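Local coordinates for 2-oxoglutarate (2OG) and Fe(II)-dependent oxygenase superfamily protein (Arabidopsis thaliana, PDB 6KWA) that probably catalyses the irreversible, 2-oxoglutarate-dependent oxidation of the plant hormone auxin (indole-3-acetic acid) to inactive 2-oxoindole-3-acetic acid, at residues A[2-7]-A[30-35]; A[146-151]-A[242-247]; A[190-195]-A[222-227]. All coordinates share one frame; numbering follows the deposited sequence.

Contact 1: residues A[2-7]-A[30-35]; sequences IPTIDL and RVINHG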
loop_
_atom_site.group_PDB
_atom_site.type_symbol
_atom_site.label_atom_id
_atom_site.label_comp_id
_atom_site.label_asym_id
_atom_site.label_seq_id
_atom_site.Cartn_x
_atom_site.Cartn_y
_atom_site.Cartn_z
ATOM N N ILE A 2 -13.094 7.852 6.508
ATOM C CA ILE A 2 -12.123 8.018 5.433
ATOM C C ILE A 2 -12.753 8.587 4.152
ATOM O O ILE A 2 -13.800 8.129 3.693
ATOM C CB ILE A 2 -11.467 6.679 5.118
ATOM C CG1 ILE A 2 -10.582 6.789 3.880
ATOM C CG2 ILE A 2 -12.549 5.587 4.922
ATOM C CD1 ILE A 2 -9.820 5.520 3.588
ATOM N N PRO A 3 -12.127 9.639 3.605
ATOM C CA PRO A 3 -12.642 10.309 2.418
ATOM C C PRO A 3 -12.305 9.547 1.165
ATOM O O PRO A 3 -11.349 8.768 1.097
ATOM C CB PRO A 3 -11.951 11.670 2.449
ATOM C CG PRO A 3 -10.740 11.467 3.259
ATOM C CD PRO A 3 -11.077 10.431 4.268
ATOM N N THR A 4 -13.141 9.753 0.168
ATOM C CA THR A 4 -12.900 9.219 -1.136
ATOM C C THR A 4 -12.589 10.395 -2.016
ATOM O O THR A 4 -13.245 11.426 -1.905
ATOM C CB THR A 4 -14.075 8.438 -1.648
ATOM O OG1 THR A 4 -14.230 7.278 -0.826
ATOM C CG2 THR A 4 -13.824 8.031 -3.101
ATOM N N ILE A 5 -11.492 10.280 -2.758
ATOM C CA ILE A 5 -10.980 11.341 -3.617
ATOM C C ILE A 5 -11.016 10.982 -5.098
ATOM O O ILE A 5 -10.492 9.950 -5.509
ATOM C CB ILE A 5 -9.547 11.712 -3.178
ATOM C CG1 ILE A 5 -9.681 12.420 -1.825
ATOM C CG2 ILE A 5 -8.868 12.601 -4.192
ATOM C CD1 ILE A 5 -8.446 13.084 -1.332
ATOM N N ASP A 6 -11.644 11.848 -5.885
ATOM C CA ASP A 6 -11.799 11.685 -7.337
ATOM C C ASP A 6 -10.580 12.238 -8.049
ATOM O O ASP A 6 -10.433 13.450 -8.163
ATOM C CB ASP A 6 -13.078 12.416 -7.800
ATOM C CG ASP A 6 -13.442 12.152 -9.279
ATOM O OD1 ASP A 6 -12.619 11.644 -10.072
ATOM O OD2 ASP A 6 -14.594 12.465 -9.642
ATOM N N LEU A 7 -9.739 11.358 -8.590
ATOM C CA LEU A 7 -8.497 11.784 -9.220
ATOM C C LEU A 7 -8.751 12.420 -10.582
ATOM O O LEU A 7 -7.811 12.918 -11.199
ATOM C CB LEU A 7 -7.535 10.598 -9.369
ATOM C CG LEU A 7 -7.025 9.996 -8.042
ATOM C CD1 LEU A 7 -6.008 8.903 -8.286
ATOM C CD2 LEU A 7 -6.416 11.065 -7.126
ATOM N N ARG A 30 -9.459 6.965 -0.033
ATOM C CA ARG A 30 -9.789 6.080 -1.126
ATOM C C ARG A 30 -9.627 6.896 -2.407
ATOM O O ARG A 30 -9.810 8.111 -2.373
ATOM C CB ARG A 30 -11.231 5.584 -0.933
ATOM C CG ARG A 30 -11.676 4.376 -1.751
ATOM C CD ARG A 30 -13.143 3.983 -1.381
ATOM N NE ARG A 30 -13.247 3.109 -0.209
ATOM C CZ ARG A 30 -13.814 3.438 0.953
ATOM N NH1 ARG A 30 -14.357 4.639 1.138
ATOM N NH2 ARG A 30 -13.854 2.545 1.939
ATOM N N VAL A 31 -9.222 6.271 -3.510
ATOM C CA VAL A 31 -9.248 6.968 -4.785
ATOM C C VAL A 31 -10.189 6.251 -5.755
ATOM O O VAL A 31 -10.299 5.013 -5.763
ATOM C CB VAL A 31 -7.849 7.127 -5.430
ATOM C CG1 VAL A 31 -7.024 8.129 -4.618
ATOM C CG2 VAL A 31 -7.106 5.785 -5.581
ATOM N N ILE A 32 -10.906 7.063 -6.530
ATOM C CA ILE A 32 -11.721 6.600 -7.649
ATOM C C ILE A 32 -11.242 7.315 -8.894
ATOM O O ILE A 32 -10.530 8.329 -8.801
ATOM C CB ILE A 32 -13.214 6.906 -7.447
ATOM C CG1 ILE A 32 -13.399 8.405 -7.171
ATOM C CG2 ILE A 32 -13.790 6.066 -6.330
ATOM C CD1 ILE A 32 -14.849 8.849 -7.093
ATOM N N ASN A 33 -11.625 6.784 -10.052
ATOM C CA ASN A 33 -11.134 7.261 -11.344
ATOM C C ASN A 33 -9.624 7.385 -11.335
ATOM O O ASN A 33 -9.057 8.362 -11.821
ATOM C CB ASN A 33 -11.795 8.596 -11.696
ATOM C CG ASN A 33 -13.319 8.533 -11.604
ATOM O OD1 ASN A 33 -13.923 7.459 -11.737
ATOM N ND2 ASN A 33 -13.943 9.678 -11.335
ATOM N N HIS A 34 -8.989 6.368 -10.772
ATOM C CA HIS A 34 -7.550 6.317 -10.545
ATOM C C HIS A 34 -6.691 6.084 -11.773
ATOM O O HIS A 34 -5.467 6.048 -11.674
ATOM C CB HIS A 34 -7.254 5.277 -9.478
ATOM C CG HIS A 34 -8.069 4.039 -9.609
ATOM N ND1 HIS A 34 -7.939 3.179 -10.680
ATOM C CD2 HIS A 34 -9.008 3.500 -8.799
ATOM C CE1 HIS A 34 -8.781 2.172 -10.532
ATOM N NE2 HIS A 34 -9.437 2.336 -9.395
ATOM N N GLY A 35 -7.324 5.782 -12.903
ATOM C CA GLY A 35 -6.592 5.518 -14.121
ATOM C C GLY A 35 -6.005 4.122 -14.310
ATOM O O GLY A 35 -5.383 3.850 -15.314
#
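Thr4 carries its OG1 anti to its own carbonyl carbon (chi1 -66°), while the Arg30 chain runs extended to CD and then bends (chi3 -85°), and these torsions bring hydroxyl and guanidinium together. They meet on one face of a parallel strand pair, the two strands of a beta-alpha-beta unit in which helix 12-25 links strand 4-6 to strand 28-32. Arg30 NH1 donates to Thr4 OG1 at 3.3 Å, with the hydroxyl at the edge of the guanidinium and almost in its plane. The long arginine can serve a second acceptor as well, since its NH2 binds the carbonyl of Asp201.

The backbone bonds follow the parallel pattern. Ile5 straddles Val31: its N donates to Arg30 O at 2.8 Å, and its O receives Ile32 N at 3.1 Å. Pro3, which has no N-H to offer, still contributes its carbonyl O to Arg30 N at 2.8 Å, and Leu7 N continues the series to Ile32 O.

Beta-branched residues suit these extended backbones. Ile5 and Val31 lie on the face away from Thr4; Ile5 packs on Leu15 and Ile19 of helix 12-25, and Leu7 CD1 rests against Val31 CB at 3.8 Å. On the Thr4 side, Ile32 lays CG1 against Asp6 CA at 3.7 Å and sets CG2 against Thr4 CG2.

Beyond the strands Asn33 takes up a left-handed backbone conformation, which asparagine tolerates well, and turns its amide to Asp6. Its ND2 donates to Asp6 OD1 at 2.7 Å from above the carboxylate plane, with amide and carboxylate 68° apart; the same OD1 also accepts from Glu8 N.

Contact 2: residues A[146-151]-A[242-247]; sequences PSQFRI and ASFLLG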
loop_
_atom_site.group_PDB
_atom_site.type_symbol
_atom_site.label_atom_id
_atom_site.label_comp_id
_atom_site.label_asym_id
_atom_site.label_seq_id
_atom_site.Cartn_x
_atom_site.Cartn_y
_atom_site.Cartn_z
ATOM N N PRO A 146 12.741 3.561 -3.921
ATOM C CA PRO A 146 12.266 2.254 -4.399
ATOM C C PRO A 146 10.845 1.928 -3.903
ATOM O O PRO A 146 10.386 2.448 -2.875
ATOM C CB PRO A 146 13.267 1.283 -3.779
ATOM C CG PRO A 146 13.606 1.961 -2.441
ATOM C CD PRO A 146 13.635 3.444 -2.756
ATOM N N SER A 147 10.149 1.085 -4.648
ATOM C CA SER A 147 8.860 0.586 -4.211
ATOM C C SER A 147 8.943 -0.909 -3.964
ATOM O O SER A 147 9.892 -1.566 -4.376
ATOM C CB SER A 147 7.771 0.903 -5.220
ATOM O OG SER A 147 7.589 2.295 -5.301
ATOM N N GLN A 148 7.955 -1.414 -3.239
ATOM C CA GLN A 148 7.879 -2.808 -2.844
ATOM C C GLN A 148 6.481 -3.345 -3.103
ATOM O O GLN A 148 5.478 -2.692 -2.826
ATOM C CB GLN A 148 8.241 -2.965 -1.368
ATOM C CG GLN A 148 8.107 -4.371 -0.790
ATOM C CD GLN A 148 8.614 -4.430 0.642
ATOM O OE1 GLN A 148 9.251 -3.487 1.111
ATOM N NE2 GLN A 148 8.278 -5.493 1.367
ATOM N N PHE A 149 6.438 -4.534 -3.682
ATOM C CA PHE A 149 5.201 -5.202 -4.007
ATOM C C PHE A 149 4.953 -6.309 -2.976
ATOM O O PHE A 149 5.880 -7.037 -2.630
ATOM C CB PHE A 149 5.329 -5.718 -5.424
ATOM C CG PHE A 149 4.114 -6.378 -5.965
ATOM C CD1 PHE A 149 2.993 -5.637 -6.309
ATOM C CD2 PHE A 149 4.133 -7.742 -6.243
ATOM C CE1 PHE A 149 1.885 -6.266 -6.873
ATOM C CE2 PHE A 149 3.039 -8.378 -6.799
ATOM C CZ PHE A 149 1.905 -7.639 -7.111
ATOM N N ARG A 150 3.729 -6.427 -2.465
ATOM C CA ARG A 150 3.424 -7.520 -1.555
ATOM C C ARG A 150 2.004 -8.006 -1.778
ATOM O O ARG A 150 1.062 -7.211 -1.779
ATOM C CB ARG A 150 3.595 -7.089 -0.091
ATOM C CG ARG A 150 3.683 -8.259 0.894
ATOM C CD ARG A 150 4.560 -7.951 2.113
ATOM N NE ARG A 150 4.759 -9.114 2.977
ATOM C CZ ARG A 150 5.647 -10.081 2.722
ATOM N NH1 ARG A 150 6.375 -10.036 1.624
ATOM N NH2 ARG A 150 5.796 -11.113 3.543
ATOM N N ILE A 151 1.833 -9.314 -1.932
ATOM C CA ILE A 151 0.490 -9.850 -2.102
ATOM C C ILE A 151 0.209 -10.728 -0.908
ATOM O O ILE A 151 1.087 -11.435 -0.400
ATOM C CB ILE A 151 0.327 -10.635 -3.403
ATOM C CG1 ILE A 151 1.297 -11.812 -3.473
ATOM C CG2 ILE A 151 0.551 -9.712 -4.598
ATOM C CD1 ILE A 151 1.233 -12.576 -4.799
ATOM N N ALA A 242 -0.772 -5.102 -2.080
ATOM C CA ALA A 242 -0.263 -3.827 -1.538
ATOM C C ALA A 242 0.988 -3.403 -2.270
ATOM O O ALA A 242 1.866 -4.231 -2.564
ATOM C CB ALA A 242 0.020 -3.940 -0.041
ATOM N N SER A 243 1.057 -2.116 -2.615
ATOM C CA SER A 243 2.254 -1.573 -3.246
ATOM C C SER A 243 2.782 -0.434 -2.403
ATOM O O SER A 243 2.090 0.539 -2.199
ATOM C CB SER A 243 1.971 -1.094 -4.658
ATOM O OG SER A 243 1.290 -2.089 -5.396
ATOM N N PHE A 244 4.001 -0.578 -1.901
ATOM C CA PHE A 244 4.570 0.379 -0.959
ATOM C C PHE A 244 5.594 1.281 -1.622
ATOM O O PHE A 244 6.590 0.801 -2.132
ATOM C CB PHE A 244 5.262 -0.326 0.204
ATOM C CG PHE A 244 4.393 -1.280 0.965
ATOM C CD1 PHE A 244 3.559 -0.822 1.972
ATOM C CD2 PHE A 244 4.462 -2.647 0.728
ATOM C CE1 PHE A 244 2.784 -1.703 2.699
ATOM C CE2 PHE A 244 3.687 -3.536 1.461
ATOM C CZ PHE A 244 2.853 -3.065 2.439
ATOM N N LEU A 245 5.351 2.582 -1.605
ATOM C CA LEU A 245 6.404 3.513 -1.945
ATOM C C LEU A 245 7.185 3.718 -0.652
ATOM O O LEU A 245 6.610 4.124 0.368
ATOM C CB LEU A 245 5.849 4.834 -2.475
ATOM C CG LEU A 245 6.937 5.869 -2.749
ATOM C CD1 LEU A 245 7.824 5.393 -3.866
ATOM C CD2 LEU A 245 6.363 7.234 -3.068
ATOM N N LEU A 246 8.456 3.339 -0.664
ATOM C CA LEU A 246 9.299 3.411 0.534
ATOM C C LEU A 246 10.110 4.699 0.561
ATOM O O LEU A 246 10.057 5.496 -0.366
ATOM C CB LEU A 246 10.237 2.202 0.595
ATOM C CG LEU A 246 9.570 0.836 0.460
ATOM C CD1 LEU A 246 10.611 -0.268 0.410
ATOM C CD2 LEU A 246 8.617 0.631 1.625
ATOM N N GLY A 247 10.915 4.875 1.591
ATOM C CA GLY A 247 11.767 6.042 1.666
ATOM C C GLY A 247 13.058 5.802 0.904
ATOM O O GLY A 247 13.162 4.882 0.096
#
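Phe244 N donates a nearly straight hydrogen bond of 2.7 Å to Gln148 O, the shortest across the two strands, and a softer CA-H...O contact from Ser243 CA, 3.4 Å from Gln148 O, supplements it. Gln148 N returns a bond to Phe244 O at 2.8 Å, making this a hydrogen-bonded antiparallel pair. Arg150 and Ala242 form the next such pair, and past the regular strand Leu246 N still reaches Pro146 O at 3.1 Å. Strands 147-155 and 237-245 are neighbours in the larger sheet of the double-stranded beta-helix.

Side chains alternate between two environments. Gln148, Arg150, Ala242 and Phe244 share the face that looks towards the metal site; the side chain of Phe244 lies about 5 Å from the magnesium ion. Arg150 CB meets the Phe244 ring at its edge, 3.9 Å from CE2. The arginine then bends at chi2 (149°) away from the partner strand, and its NH1 hydrogen-bonds Gly70 O, so a buried charge is met by a carbonyl. The methyl of Ala242 lies near Arg150 O and touches Leu178 of the next strand. Gln148, extended with CG anti to its backbone N (chi1 176°), runs obliquely past Leu246 and puts OE1 3.6 Å from its CD1.

Phe149, Ser147, Ser243 and Leu245 occupy the other face, where helix 106-133 packs. The Phe149 ring has Ser243 OG at its edge, 4.0 Å from CD1, and meets Met112 and Tyr115 of the helix.

All five hydrogen bonds across the contact are between backbone atoms. Because this bonding uses no side-chain atom, the side chains are available for other work: one set lines the metal-facing side, the other packs under helix 106-133.

Contact 3: residues A[190-195]-A[222-227]; sequences MDNSSG and RLCNVK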
loop_
_atom_site.group_PDB
_atom_site.type_symbol
_atom_site.label_atom_id
_atom_site.label_comp_id
_atom_site.label_asym_id
_atom_site.label_seq_id
_atom_site.Cartn_x
_atom_site.Cartn_y
_atom_site.Cartn_z
ATOM N N MET A 190 -7.431 3.746 13.064
ATOM C CA MET A 190 -7.652 4.563 14.235
ATOM C C MET A 190 -7.709 6.040 13.887
ATOM O O MET A 190 -6.844 6.546 13.174
ATOM C CB MET A 190 -6.551 4.334 15.267
ATOM C CG MET A 190 -6.832 5.019 16.593
ATOM S SD MET A 190 -5.538 4.707 17.806
ATOM C CE MET A 190 -5.826 2.965 18.083
ATOM N N ASP A 191 -8.766 6.698 14.348
ATOM C CA ASP A 191 -8.845 8.153 14.434
ATOM C C ASP A 191 -7.970 8.605 15.600
ATOM O O ASP A 191 -8.242 8.264 16.749
ATOM C CB ASP A 191 -10.299 8.596 14.634
ATOM C CG ASP A 191 -10.480 10.121 14.667
ATOM O OD1 ASP A 191 -9.514 10.881 14.911
ATOM O OD2 ASP A 191 -11.626 10.566 14.437
ATOM N N ASN A 192 -6.907 9.347 15.316
ATOM C CA ASN A 192 -6.008 9.807 16.376
ATOM C C ASN A 192 -6.597 10.868 17.339
ATOM O O ASN A 192 -5.969 11.194 18.344
ATOM C CB ASN A 192 -4.715 10.348 15.768
ATOM C CG ASN A 192 -3.758 9.253 15.371
ATOM O OD1 ASN A 192 -3.848 8.122 15.857
ATOM N ND2 ASN A 192 -2.825 9.578 14.490
ATOM N N SER A 193 -7.787 11.400 17.054
ATOM C CA SER A 193 -8.347 12.445 17.909
ATOM C C SER A 193 -9.374 11.915 18.882
ATOM O O SER A 193 -9.972 12.682 19.634
ATOM C CB SER A 193 -9.031 13.527 17.083
ATOM O OG SER A 193 -8.292 13.850 15.930
ATOM N N SER A 194 -9.598 10.612 18.861
ATOM C CA SER A 194 -10.580 10.021 19.746
ATOM C C SER A 194 -10.163 8.628 20.149
ATOM O O SER A 194 -10.582 8.102 21.180
ATOM C CB SER A 194 -11.930 9.985 19.051
ATOM O OG SER A 194 -11.837 9.113 17.947
ATOM N N GLY A 195 -9.318 8.028 19.325
ATOM C CA GLY A 195 -8.956 6.643 19.520
ATOM C C GLY A 195 -10.028 5.719 18.964
ATOM O O GLY A 195 -9.821 4.508 18.919
ATOM N N ARG A 222 3.478 16.493 9.759
ATOM C CA ARG A 222 2.198 16.956 9.223
ATOM C C ARG A 222 1.333 15.811 8.677
ATOM O O ARG A 222 0.127 15.756 8.924
ATOM C CB ARG A 222 2.473 18.013 8.182
ATOM C CG ARG A 222 3.167 19.156 8.861
ATOM C CD ARG A 222 3.730 20.128 7.911
ATOM N NE ARG A 222 2.751 21.145 7.669
ATOM C CZ ARG A 222 2.945 22.420 7.941
ATOM N NH1 ARG A 222 4.117 22.807 8.435
ATOM N NH2 ARG A 222 1.969 23.289 7.689
ATOM N N LEU A 223 1.924 14.953 7.858
ATOM C CA LEU A 223 1.191 13.814 7.328
ATOM C C LEU A 223 0.987 12.745 8.423
ATOM O O LEU A 223 1.916 12.425 9.169
ATOM C CB LEU A 223 1.933 13.255 6.111
ATOM C CG LEU A 223 2.073 14.293 4.988
ATOM C CD1 LEU A 223 3.007 13.813 3.875
ATOM C CD2 LEU A 223 0.705 14.666 4.422
ATOM N N CYS A 224 -0.238 12.234 8.543
ATOM C CA CYS A 224 -0.589 11.184 9.505
ATOM C C CYS A 224 -0.163 9.767 9.090
ATOM O O CYS A 224 -0.632 9.238 8.068
ATOM C CB CYS A 224 -2.086 11.193 9.756
ATOM S SG CYS A 224 -2.589 9.904 10.947
ATOM N N ASN A 225 0.750 9.148 9.823
ATOM C CA ASN A 225 1.053 7.750 9.513
ATOM C C ASN A 225 -0.014 6.865 10.166
ATOM O O ASN A 225 0.096 6.474 11.335
ATOM C CB ASN A 225 2.470 7.374 9.972
ATOM C CG ASN A 225 2.714 7.686 11.449
ATOM O OD1 ASN A 225 2.065 8.557 12.026
ATOM N ND2 ASN A 225 3.638 6.948 12.066
ATOM N N VAL A 226 -1.065 6.561 9.417
ATOM C CA VAL A 226 -2.262 6.025 10.042
ATOM C C VAL A 226 -2.084 4.630 10.667
ATOM O O VAL A 226 -1.377 3.748 10.137
ATOM C CB VAL A 226 -3.451 5.998 9.037
ATOM C CG1 VAL A 226 -3.199 5.022 7.898
ATOM C CG2 VAL A 226 -4.775 5.704 9.788
ATOM N N LYS A 227 -2.748 4.446 11.806
ATOM C CA LYS A 227 -2.752 3.166 12.486
ATOM C C LYS A 227 -3.910 2.357 11.952
ATOM O O LYS A 227 -5.060 2.799 11.987
ATOM C CB LYS A 227 -2.888 3.318 14.008
ATOM C CG LYS A 227 -1.810 4.140 14.717
ATOM C CD LYS A 227 -2.119 4.179 16.226
ATOM C CE LYS A 227 -1.065 4.903 17.047
ATOM N NZ LYS A 227 -1.120 6.386 16.822
HETATM O O HOH W 1 -0.457 7.487 13.788
#
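Met190 and Lys227 share the one backbone hydrogen bond of this contact: Met190 N donates to Lys227 O at 2.8 Å, where strand 187-190 ends and the chain leads into strand 228-231.

Side-chain polar bonds radiate from Asn192, whose amide works at both ends. OD1 takes a weak hydrogen bond from Lys227 NZ at 3.4 Å; the two side chains cross at about a right angle, and a bend at the tip of the lysine (chi4 72°) turns its ammonium to the amide. ND2 donates to a water at 3.2 Å, and this water in turn donates to Asn225 O at 2.7 Å and accepts a weak bond from Lys227 NZ. Asparagine, with donor and acceptor side by side, suits a place between an ammonium group and a water. Its ND2 also lies 3.6 Å from Cys224 SG.

Apolar contact runs alongside. Met190 SD lies against Lys227 CD at 3.8 Å, and Met190 CB stands 4.0 Å from Lys227 CB, so the aliphatic stem of the lysine packs while its charged tip bonds.

Bonds within 190-195 shape the turn that presents Asn192. Asp191 OD1 accepts from Ser193 N at 2.8 Å, an Asx turn, and forms a salt bridge with Arg25; Asp191 O binds Gly195 N, and Gly195 has a positive phi (81°) that glycine accepts easily.

The whole is a hairpin turn between strands 187-190 and 197-200, tied to the approach to the neighbouring strand in the minor sheet of the double-stranded beta-helix. Val226 O accepts from ND1 of His228, a second-shell bond to a ligand of the metal held by His169, Asp171 and His228.

Contacts 1 and 2 belong to the same large sheet, with their centres about 19 Å apart: contact 1 forms an outer edge of it, and contact 2 lies deep in the barrel. Contact 3 joins loops at the border of the smaller sheet, nested in the chain between the two segments of contact 2, and its nearest atoms are about 8 Å from contact 1 and about 10 Å from contact 2. The magnesium ion ranks them: the side chain of Phe244 is about 5 Å away, that of Val226 about 8 Å, that of Ile2 about 12 Å. The strands of contact 2 also carry Asn152, Tyr154, Arg238 and Ser240, which bind 2-oxoglutarate, a cosubstrate absent from this model.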